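Uroporphyrinogen III cosynthase (HemD) (Helicobacter pylori, PDB 3P9Z) probably catalyses the cyclisation of the linear tetrapyrrole hydroxymethylbilane to uroporphyrinogen III, with release of water, in porphyrin biosynthesis. Local coordinates at residues K19-L23 with A156-K160; L114-E120 with K137-E143; E161-F167 with N185-I191. The contacts are given in a common frame with arbitrary orientation. Residue numbers count along the deposited sequence, not the author numbering.

Two lobes joined by long strands are the hallmark of the uroporphyrinogen-III synthase fold, and the three contacts divide between them. Contacts 1 and 3 lie in one lobe, with centres about 12 Å apart, and they touch: Pro159 CG is 3.9 Å from Leu165 CD2. Contact 2 lies in the other lobe, its centre about 30 Å from that of contact 1 and about 32 Å from that of contact 3. Strands 19-28 and 135-146 run between the lobes. In this family the active site is thought to lie in the cleft between them. A malonate ion, probably from the crystallisation liquor, is hydrogen-bonded to Tyr115 of contact 2.

Contact 1 of 3, residues K19-L23 with A156-K160; sequences KTLIL and ALKPK
Residues 19-21 are extended and belong to strand 19-28. Ile22 is still extended (-109/95); at Leu23 the chain leaves the extended form (-101/-8). In the partner segment, Ala156 and Leu157 are the last two residues of helix 151-157. Lys158 is the first residue to leave helical angles, and Pro159 and Lys160 are extended (psi 152 and 158). The end-to-end directions of the touching parts differ by 105°, so the segments run roughly at right angles to each other. The closest CA pairs are Leu21 with Leu157 at 6.5 Å and Lys19 with Pro159 at 8.7 Å. The CA-to-CB bonds of Lys19 and Leu21 point toward the helix end, while those of Thr20 and Ile22 point away.

Lys19 is stretched out (chi1 to chi3 all t, chi4 p). Its NZ makes weak hydrogen bonds to Ala156 O at 3.3 Å and Leu157 O at 3.4 Å. These carbonyls lie at the C-terminal end of the helix, where an amino group is well placed. Leu21 (chi1 -90°, chi2 48°) sits between Leu157 and Pro159: CG is 4.3 Å from Leu157 CB, and CD2 is 4.3 Å from Pro159 CG. Leu23 CD2 meets Leu157 CD1 at 4.2 Å.

This is packing of a helix terminus on a sheet. Phe176 of helix 170-179 touches Leu21, Leu23 and Pro159, and strand 7-10 pairs with Lys19 and Leu21.

Contact 2 of 3, residues L114-E120 with K137-E143; sequences LYLRAKE and KQAVVYE
Strands 114-118 and 137-143 run parallel, their axes 4.6 Å apart at closest and crossing at -37°. Leu114, Tyr115, Leu116 and Arg117 pair with Lys137, Gln138, Ala139 and Val140. The register then slips by one at a beta bulge, so Ala118 pairs with Tyr142. Val141, the extra residue at the bulge, departs from extended geometry (-115/-5).

Backbone hydrogen bonds run from Tyr115 N to Lys137 O (2.8 Å), Ala139 N to Tyr115 O (3.0 Å), Arg117 N to Ala139 O (2.9 Å), Val141 N to Arg117 O (2.9 Å) and Lys119 N to Tyr142 O (2.9 Å).

On one face, small Ala139 leaves a shallow hollow, and the ends of Leu114 and Leu116 pack against it, Leu114 CD1 4.4 Å and Leu116 CD2 4.5 Å from Ala139 CB. Leu116 CD2 also meets Val141 CG1 at 4.1 Å. Further along, Ala118 CB lies over one face of the Tyr142 ring (chi1 79°), 3.4 Å from Tyr142 CZ. A water joins Ala118 N (2.9 Å) to Tyr142 OH (3.0 Å).

On the face of Tyr115 and Arg117, Arg117 (chi1 p, chi3 m) bends forward along its own segment. Its NE hydrogen-bonds to Ala118 O at 2.6 Å and its NH2 to Glu120 O at 3.1 Å, linking the strand end to the residues that follow. Val140 CG1 packs against Lys119 CB at 3.7 Å.

Helix 46-55 packs on Leu116, Val141 and Tyr142. The pair forms the strands of a right-handed beta-alpha-beta crossover through helix 125-131, a unit of the alpha/beta lobes of uroporphyrinogen-III synthases.

Contact 3 of 3, residues E161-F167 with N185-I191; sequences EKSILIF and NYTAISI
Mostly apolar side chains line both faces of two parallel strands, 164-167 and 187-190, whose axes approach to 4.7 Å and cross at -24°. On one face Ile189 (chi1 m, chi2 t) lies by two isoleucines: its CD1 is 3.7 Å from Ile164 CG2 and its CB 4.2 Å from Ile166 CG1. On the other, Leu165 CD1 meets Tyr186 CD2, from the loop just before strand 187-190, at 3.6 Å, and Ala188 CB sits at the edge of the Phe167 ring, 3.8 Å from Phe167 CE2.

Ile164 to Phe167 pair in turn with Thr187 to Ser190. Hydrogen bonds run from Thr187 N to Ser163 O (3.1 Å), Leu165 N to Thr187 O (2.8 Å), Ile189 N to Leu165 O (2.7 Å), Phe167 N to Ile189 O (2.8 Å) and Ile191 N to Phe167 O (3.1 Å).

At the polar edge, Asn185 (chi1 p) accepts from Lys162 N at OD1 (2.8 Å) and donates from ND2 to Glu161 OE1 (3.2 Å).

Helix 170-179 connects the strands as a beta-alpha-beta unit. Strands 7-10 and 206-208 flank the pair, and helix 214-223 packs on Ile166 and Ile189.

Contact 1 of 3, residues K19-L23 with A156-K160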
loop_
_atom_site.group_PDB
_atom_site.type_symbol
_atom_site.label_atom_id
_atom_site.label_comp_id
_atom_site.label_asym_id
_atom_site.label_seq_id
_atom_site.Cartn_x
_atom_site.Cartn_y
_atom_site.Cartn_z
ATOM N N LYS A 19 -4.256 -19.705 -4.022
ATOM C CA LYS A 19 -5.267 -19.180 -3.107
ATOM C C LYS A 19 -4.786 -17.810 -2.563
ATOM O O LYS A 19 -3.629 -17.650 -2.148
ATOM C CB LYS A 19 -5.524 -20.210 -1.989
ATOM C CG LYS A 19 -6.504 -19.772 -0.874
ATOM C CD LYS A 19 -6.861 -20.962 0.050
ATOM C CE LYS A 19 -7.690 -20.529 1.280
ATOM N NZ LYS A 19 -9.060 -20.025 0.903
ATOM N N THR A 20 -5.664 -16.818 -2.617
ATOM C CA THR A 20 -5.355 -15.493 -2.094
ATOM C C THR A 20 -6.475 -14.970 -1.187
ATOM O O THR A 20 -7.649 -14.975 -1.563
ATOM C CB THR A 20 -5.077 -14.476 -3.221
ATOM O OG1 THR A 20 -3.972 -14.925 -4.021
ATOM C CG2 THR A 20 -4.724 -13.088 -2.640
ATOM N N LEU A 21 -6.096 -14.494 -0.006
ATOM C CA LEU A 21 -7.042 -13.867 0.914
ATOM C C LEU A 21 -6.941 -12.351 0.763
ATOM O O LEU A 21 -5.901 -11.764 1.074
ATOM C CB LEU A 21 -6.731 -14.285 2.357
ATOM C CG LEU A 21 -7.395 -15.542 2.957
ATOM C CD1 LEU A 21 -7.312 -16.754 2.043
ATOM C CD2 LEU A 21 -6.790 -15.892 4.319
ATOM N N ILE A 22 -8.007 -11.726 0.267
ATOM C CA ILE A 22 -8.047 -10.267 0.123
ATOM C C ILE A 22 -9.026 -9.775 1.172
ATOM O O ILE A 22 -10.253 -9.755 0.958
ATOM C CB ILE A 22 -8.475 -9.821 -1.309
ATOM C CG1 ILE A 22 -7.532 -10.419 -2.366
ATOM C CG2 ILE A 22 -8.547 -8.245 -1.429
ATOM C CD1 ILE A 22 -8.088 -10.352 -3.818
ATOM N N LEU A 23 -8.480 -9.384 2.320
ATOM C CA LEU A 23 -9.307 -9.091 3.480
ATOM C C LEU A 23 -9.534 -7.604 3.731
ATOM O O LEU A 23 -10.297 -7.230 4.623
ATOM C CB LEU A 23 -8.679 -9.715 4.714
ATOM C CG LEU A 23 -8.345 -11.206 4.607
ATOM C CD1 LEU A 23 -7.606 -11.620 5.852
ATOM C CD2 LEU A 23 -9.614 -12.009 4.420
ATOM N N ALA A 156 -15.239 -20.024 3.587
ATOM C CA ALA A 156 -14.600 -20.230 2.280
ATOM C C ALA A 156 -13.131 -19.765 2.241
ATOM O O ALA A 156 -12.306 -20.298 1.491
ATOM C CB ALA A 156 -15.397 -19.524 1.198
ATOM N N LEU A 157 -12.802 -18.765 3.049
ATOM C CA LEU A 157 -11.460 -18.205 3.023
ATOM C C LEU A 157 -10.522 -18.841 4.049
ATOM O O LEU A 157 -9.312 -18.646 3.966
ATOM C CB LEU A 157 -11.515 -16.690 3.220
ATOM C CG LEU A 157 -12.228 -15.880 2.132
ATOM C CD1 LEU A 157 -12.557 -14.499 2.654
ATOM C CD2 LEU A 157 -11.395 -15.794 0.852
ATOM N N LYS A 158 -11.062 -19.591 5.012
ATOM C CA LYS A 158 -10.224 -20.170 6.060
ATOM C C LYS A 158 -9.178 -21.094 5.408
ATOM O O LYS A 158 -9.537 -21.993 4.646
ATOM C CB LYS A 158 -11.066 -20.929 7.089
ATOM C CG LYS A 158 -10.290 -21.442 8.319
ATOM C CD LYS A 158 -11.237 -22.150 9.300
ATOM C CE LYS A 158 -10.508 -22.777 10.491
ATOM N NZ LYS A 158 -9.906 -21.784 11.446
ATOM N N PRO A 159 -7.881 -20.856 5.690
ATOM C CA PRO A 159 -6.840 -21.709 5.093
ATOM C C PRO A 159 -6.990 -23.160 5.549
ATOM O O PRO A 159 -7.510 -23.407 6.623
ATOM C CB PRO A 159 -5.531 -21.129 5.650
ATOM C CG PRO A 159 -5.878 -19.744 6.121
ATOM C CD PRO A 159 -7.314 -19.837 6.590
ATOM N N LYS A 160 -6.554 -24.112 4.737
ATOM C CA LYS A 160 -6.476 -25.488 5.212
ATOM C C LYS A 160 -5.381 -25.550 6.290
ATOM O O LYS A 160 -4.485 -24.691 6.364
ATOM C CB LYS A 160 -6.178 -26.452 4.054
#

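Contact 2 of 3, residues L114-E120 with K137-E143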
loop_
_atom_site.group_PDB
_atom_site.type_symbol
_atom_site.label_atom_id
_atom_site.label_comp_id
_atom_site.label_asym_id
_atom_site.label_seq_id
_atom_site.Cartn_x
_atom_site.Cartn_y
_atom_site.Cartn_z
ATOM N N LEU A 114 1.360 19.601 -2.423
ATOM C CA LEU A 114 0.142 18.946 -2.007
ATOM C C LEU A 114 0.424 17.460 -1.935
ATOM O O LEU A 114 0.746 16.828 -2.948
ATOM C CB LEU A 114 -0.990 19.206 -2.997
ATOM C CG LEU A 114 -2.336 18.533 -2.677
ATOM C CD1 LEU A 114 -2.893 18.927 -1.270
ATOM C CD2 LEU A 114 -3.324 18.901 -3.754
ATOM N N TYR A 115 0.320 16.923 -0.729
ATOM C CA TYR A 115 0.517 15.499 -0.485
ATOM C C TYR A 115 -0.823 14.762 -0.529
ATOM O O TYR A 115 -1.667 14.955 0.334
ATOM C CB TYR A 115 1.190 15.318 0.881
ATOM C CG TYR A 115 1.399 13.894 1.329
ATOM C CD1 TYR A 115 1.659 12.868 0.412
ATOM C CD2 TYR A 115 1.398 13.581 2.687
ATOM C CE1 TYR A 115 1.876 11.549 0.844
ATOM C CE2 TYR A 115 1.621 12.275 3.133
ATOM C CZ TYR A 115 1.859 11.267 2.215
ATOM O OH TYR A 115 2.071 9.978 2.676
ATOM N N LEU A 116 -1.006 13.909 -1.529
ATOM C CA LEU A 116 -2.240 13.116 -1.635
ATOM C C LEU A 116 -2.002 11.789 -0.930
ATOM O O LEU A 116 -1.171 10.973 -1.364
ATOM C CB LEU A 116 -2.676 12.966 -3.107
ATOM C CG LEU A 116 -2.809 14.413 -3.654
ATOM C CD1 LEU A 116 -2.384 14.609 -5.090
ATOM C CD2 LEU A 116 -4.159 15.091 -3.399
ATOM N N ARG A 117 -2.706 11.589 0.180
ATOM C CA ARG A 117 -2.278 10.583 1.151
ATOM C C ARG A 117 -3.380 9.635 1.654
ATOM O O ARG A 117 -4.578 9.862 1.422
ATOM C CB ARG A 117 -1.613 11.287 2.343
ATOM C CG ARG A 117 -2.574 12.157 3.154
ATOM C CD ARG A 117 -2.077 12.393 4.583
ATOM N NE ARG A 117 -1.908 11.142 5.342
ATOM C CZ ARG A 117 -1.090 10.992 6.387
ATOM N NH1 ARG A 117 -0.337 12.004 6.825
ATOM N NH2 ARG A 117 -1.020 9.817 7.002
ATOM N N ALA A 118 -2.941 8.588 2.350
ATOM C CA ALA A 118 -3.801 7.681 3.086
ATOM C C ALA A 118 -4.275 8.320 4.388
ATOM O O ALA A 118 -3.604 9.192 4.956
ATOM C CB ALA A 118 -3.056 6.401 3.393
ATOM N N LYS A 119 -5.437 7.874 4.852
ATOM C CA LYS A 119 -5.973 8.310 6.136
ATOM C C LYS A 119 -5.094 7.800 7.255
ATOM O O LYS A 119 -4.854 8.494 8.227
ATOM C CB LYS A 119 -7.394 7.769 6.341
ATOM C CG LYS A 119 -8.118 8.382 7.534
ATOM C CD LYS A 119 -9.627 8.312 7.357
ATOM C CE LYS A 119 -10.349 9.320 8.259
ATOM N NZ LYS A 119 -11.628 9.809 7.614
ATOM N N GLU A 120 -4.632 6.566 7.112
ATOM C CA GLU A 120 -3.866 5.913 8.162
ATOM C C GLU A 120 -2.426 6.396 8.136
ATOM O O GLU A 120 -1.902 6.796 7.094
ATOM C CB GLU A 120 -3.961 4.379 8.050
ATOM C CG GLU A 120 -3.471 3.803 6.717
ATOM C CD GLU A 120 -4.534 3.785 5.602
ATOM O OE1 GLU A 120 -4.245 3.224 4.521
ATOM O OE2 GLU A 120 -5.652 4.309 5.793
ATOM N N LYS A 137 0.629 21.085 2.151
ATOM C CA LYS A 137 -0.668 20.687 2.681
ATOM C C LYS A 137 -0.897 19.195 2.384
ATOM O O LYS A 137 -0.312 18.642 1.441
ATOM C CB LYS A 137 -1.802 21.545 2.092
ATOM C CG LYS A 137 -1.793 23.029 2.542
ATOM C CD LYS A 137 -1.851 23.170 4.087
ATOM C CE LYS A 137 -1.863 24.627 4.550
ATOM N NZ LYS A 137 -0.660 25.389 4.099
ATOM N N GLN A 138 -1.727 18.553 3.200
ATOM C CA GLN A 138 -2.076 17.135 3.046
ATOM C C GLN A 138 -3.562 17.011 2.798
ATOM O O GLN A 138 -4.353 17.702 3.450
ATOM C CB GLN A 138 -1.826 16.374 4.341
ATOM C CG GLN A 138 -0.465 16.517 4.912
ATOM C CD GLN A 138 -0.261 15.572 6.070
ATOM O OE1 GLN A 138 -0.586 15.887 7.214
ATOM N NE2 GLN A 138 0.295 14.425 5.786
ATOM N N ALA A 139 -3.944 16.128 1.884
ATOM C CA ALA A 139 -5.345 15.735 1.749
ATOM C C ALA A 139 -5.437 14.219 1.699
ATOM O O ALA A 139 -4.769 13.571 0.894
ATOM C CB ALA A 139 -5.980 16.348 0.508
ATOM N N VAL A 140 -6.280 13.684 2.575
ATOM C CA VAL A 140 -6.621 12.277 2.642
ATOM C C VAL A 140 -7.536 11.898 1.459
ATOM O O VAL A 140 -8.677 12.354 1.367
ATOM C CB VAL A 140 -7.348 11.995 3.984
ATOM C CG1 VAL A 140 -7.926 10.571 4.022
ATOM C CG2 VAL A 140 -6.389 12.253 5.183
ATOM N N VAL A 141 -7.053 11.056 0.555
ATOM C CA VAL A 141 -7.888 10.665 -0.587
ATOM C C VAL A 141 -8.247 9.181 -0.585
ATOM O O VAL A 141 -9.014 8.716 -1.436
ATOM C CB VAL A 141 -7.268 11.098 -1.949
ATOM C CG1 VAL A 141 -7.109 12.656 -1.994
ATOM C CG2 VAL A 141 -5.944 10.408 -2.192
ATOM N N TYR A 142 -7.694 8.429 0.363
ATOM C CA TYR A 142 -8.078 7.019 0.475
ATOM C C TYR A 142 -7.819 6.453 1.858
ATOM O O TYR A 142 -7.066 7.029 2.648
ATOM C CB TYR A 142 -7.417 6.143 -0.618
ATOM C CG TYR A 142 -5.982 5.781 -0.324
ATOM C CD1 TYR A 142 -4.952 6.657 -0.649
ATOM C CD2 TYR A 142 -5.648 4.572 0.299
ATOM C CE1 TYR A 142 -3.629 6.357 -0.377
ATOM C CE2 TYR A 142 -4.296 4.258 0.586
ATOM C CZ TYR A 142 -3.306 5.161 0.229
ATOM O OH TYR A 142 -1.981 4.904 0.488
ATOM N N GLU A 143 -8.469 5.318 2.127
ATOM C CA GLU A 143 -8.264 4.561 3.346
ATOM C C GLU A 143 -8.260 3.073 3.012
ATOM O O GLU A 143 -9.065 2.603 2.193
ATOM C CB GLU A 143 -9.361 4.879 4.356
ATOM C CG GLU A 143 -9.087 4.323 5.737
ATOM C CD GLU A 143 -10.207 4.593 6.728
ATOM O OE1 GLU A 143 -11.264 5.127 6.332
ATOM O OE2 GLU A 143 -10.022 4.264 7.920
HETATM O O HOH W 1 -0.511 7.479 1.109
#

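Contact 3 of 3, residues E161-F167 with N185-I191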
loop_
_atom_site.group_PDB
_atom_site.type_symbol
_atom_site.label_atom_id
_atom_site.label_comp_id
_atom_site.label_asym_id
_atom_site.label_seq_id
_atom_site.Cartn_x
_atom_site.Cartn_y
_atom_site.Cartn_z
ATOM N N GLU A 161 -5.451 -26.564 7.135
ATOM C CA GLU A 161 -4.417 -26.757 8.129
ATOM C C GLU A 161 -3.054 -26.970 7.459
ATOM O O GLU A 161 -2.985 -27.420 6.309
ATOM C CB GLU A 161 -4.805 -27.897 9.059
ATOM C CG GLU A 161 -6.121 -27.586 9.810
ATOM C CD GLU A 161 -6.119 -28.086 11.246
ATOM O OE1 GLU A 161 -5.152 -28.799 11.628
ATOM O OE2 GLU A 161 -7.085 -27.766 11.985
ATOM N N LYS A 162 -1.991 -26.589 8.169
ATOM C CA LYS A 162 -0.605 -26.691 7.705
ATOM C C LYS A 162 -0.243 -25.757 6.535
ATOM O O LYS A 162 0.859 -25.861 5.997
ATOM C CB LYS A 162 -0.229 -28.149 7.372
ATOM C CG LYS A 162 -0.406 -29.098 8.538
ATOM C CD LYS A 162 -0.233 -30.552 8.143
ATOM C CE LYS A 162 -0.330 -31.433 9.398
ATOM N NZ LYS A 162 -0.469 -32.890 9.078
ATOM N N SER A 163 -1.168 -24.868 6.152
ATOM C CA SER A 163 -0.936 -23.846 5.117
ATOM C C SER A 163 0.277 -22.978 5.410
ATOM O O SER A 163 0.571 -22.665 6.565
ATOM C CB SER A 163 -2.143 -22.906 4.969
ATOM O OG SER A 163 -3.297 -23.578 4.488
ATOM N N ILE A 164 0.963 -22.585 4.342
ATOM C CA ILE A 164 1.972 -21.536 4.405
ATOM C C ILE A 164 1.325 -20.202 3.991
ATOM O O ILE A 164 0.833 -20.075 2.877
ATOM C CB ILE A 164 3.172 -21.852 3.477
ATOM C CG1 ILE A 164 3.879 -23.155 3.900
ATOM C CG2 ILE A 164 4.160 -20.694 3.459
ATOM C CD1 ILE A 164 4.509 -23.911 2.728
ATOM N N LEU A 165 1.362 -19.215 4.880
ATOM C CA LEU A 165 0.681 -17.941 4.661
ATOM C C LEU A 165 1.671 -16.800 4.425
ATOM O O LEU A 165 2.533 -16.517 5.285
ATOM C CB LEU A 165 -0.210 -17.594 5.862
ATOM C CG LEU A 165 -1.063 -18.725 6.437
ATOM C CD1 LEU A 165 -1.706 -18.279 7.725
ATOM C CD2 LEU A 165 -2.115 -19.170 5.422
ATOM N N ILE A 166 1.527 -16.153 3.269
ATOM C CA ILE A 166 2.399 -15.035 2.879
ATOM C C ILE A 166 1.756 -13.691 3.198
ATOM O O ILE A 166 0.750 -13.292 2.565
ATOM C CB ILE A 166 2.796 -15.096 1.359
ATOM C CG1 ILE A 166 3.503 -16.421 1.034
ATOM C CG2 ILE A 166 3.681 -13.896 0.994
ATOM C CD1 ILE A 166 3.742 -16.696 -0.445
ATOM N N PHE A 167 2.324 -12.989 4.178
ATOM C CA PHE A 167 1.824 -11.655 4.534
ATOM C C PHE A 167 2.650 -10.565 3.866
ATOM O O PHE A 167 3.865 -10.473 4.093
ATOM C CB PHE A 167 1.802 -11.477 6.057
ATOM C CG PHE A 167 0.927 -12.488 6.768
ATOM C CD1 PHE A 167 -0.458 -12.276 6.882
ATOM C CD2 PHE A 167 1.478 -13.632 7.326
ATOM C CE1 PHE A 167 -1.282 -13.215 7.537
ATOM C CE2 PHE A 167 0.670 -14.580 7.993
ATOM C CZ PHE A 167 -0.725 -14.365 8.094
ATOM N N ASN A 185 0.322 -24.928 13.477
ATOM C CA ASN A 185 0.800 -25.635 12.289
ATOM C C ASN A 185 0.842 -24.808 10.978
ATOM O O ASN A 185 1.355 -25.278 9.948
ATOM C CB ASN A 185 0.106 -27.006 12.124
ATOM C CG ASN A 185 -1.342 -26.920 11.619
ATOM O OD1 ASN A 185 -1.755 -25.979 10.933
ATOM N ND2 ASN A 185 -2.112 -27.941 11.945
ATOM N N TYR A 186 0.321 -23.578 11.017
ATOM C CA TYR A 186 0.538 -22.653 9.911
ATOM C C TYR A 186 1.999 -22.231 9.958
ATOM O O TYR A 186 2.617 -22.233 11.032
ATOM C CB TYR A 186 -0.308 -21.387 10.042
ATOM C CG TYR A 186 -1.810 -21.515 9.847
ATOM C CD1 TYR A 186 -2.383 -22.560 9.103
ATOM C CD2 TYR A 186 -2.661 -20.550 10.387
ATOM C CE1 TYR A 186 -3.775 -22.635 8.924
ATOM C CE2 TYR A 186 -4.027 -20.609 10.210
ATOM C CZ TYR A 186 -4.586 -21.647 9.483
ATOM O OH TYR A 186 -5.958 -21.668 9.336
ATOM N N THR A 187 2.543 -21.872 8.798
ATOM C CA THR A 187 3.837 -21.194 8.742
ATOM C C THR A 187 3.660 -19.827 8.086
ATOM O O THR A 187 3.208 -19.740 6.948
ATOM C CB THR A 187 4.881 -22.037 7.975
ATOM O OG1 THR A 187 5.063 -23.286 8.652
ATOM C CG2 THR A 187 6.201 -21.319 7.879
ATOM N N ALA A 188 4.002 -18.767 8.820
ATOM C CA ALA A 188 3.923 -17.397 8.309
ATOM C C ALA A 188 5.200 -17.013 7.560
ATOM O O ALA A 188 6.325 -17.337 7.983
ATOM C CB ALA A 188 3.668 -16.393 9.444
ATOM N N ILE A 189 4.998 -16.310 6.453
ATOM C CA ILE A 189 6.065 -15.671 5.734
ATOM C C ILE A 189 5.797 -14.168 5.696
ATOM O O ILE A 189 4.672 -13.737 5.443
ATOM C CB ILE A 189 6.182 -16.255 4.298
ATOM C CG1 ILE A 189 6.645 -17.723 4.396
ATOM C CG2 ILE A 189 7.097 -15.378 3.423
ATOM C CD1 ILE A 189 6.976 -18.386 3.075
ATOM N N SER A 190 6.841 -13.381 5.955
ATOM C CA SER A 190 6.732 -11.936 5.917
ATOM C C SER A 190 7.540 -11.394 4.772
ATOM O O SER A 190 8.675 -11.837 4.543
ATOM C CB SER A 190 7.267 -11.347 7.223
ATOM O OG SER A 190 6.415 -11.693 8.296
ATOM N N ILE A 191 6.974 -10.415 4.067
ATOM C CA ILE A 191 7.699 -9.759 2.967
ATOM C C ILE A 191 8.967 -9.025 3.448
ATOM O O ILE A 191 9.987 -8.982 2.744
ATOM C CB ILE A 191 6.766 -8.785 2.170
ATOM C CG1 ILE A 191 7.403 -8.404 0.814
ATOM C CG2 ILE A 191 6.400 -7.565 3.031
ATOM C CD1 ILE A 191 6.376 -7.999 -0.299
#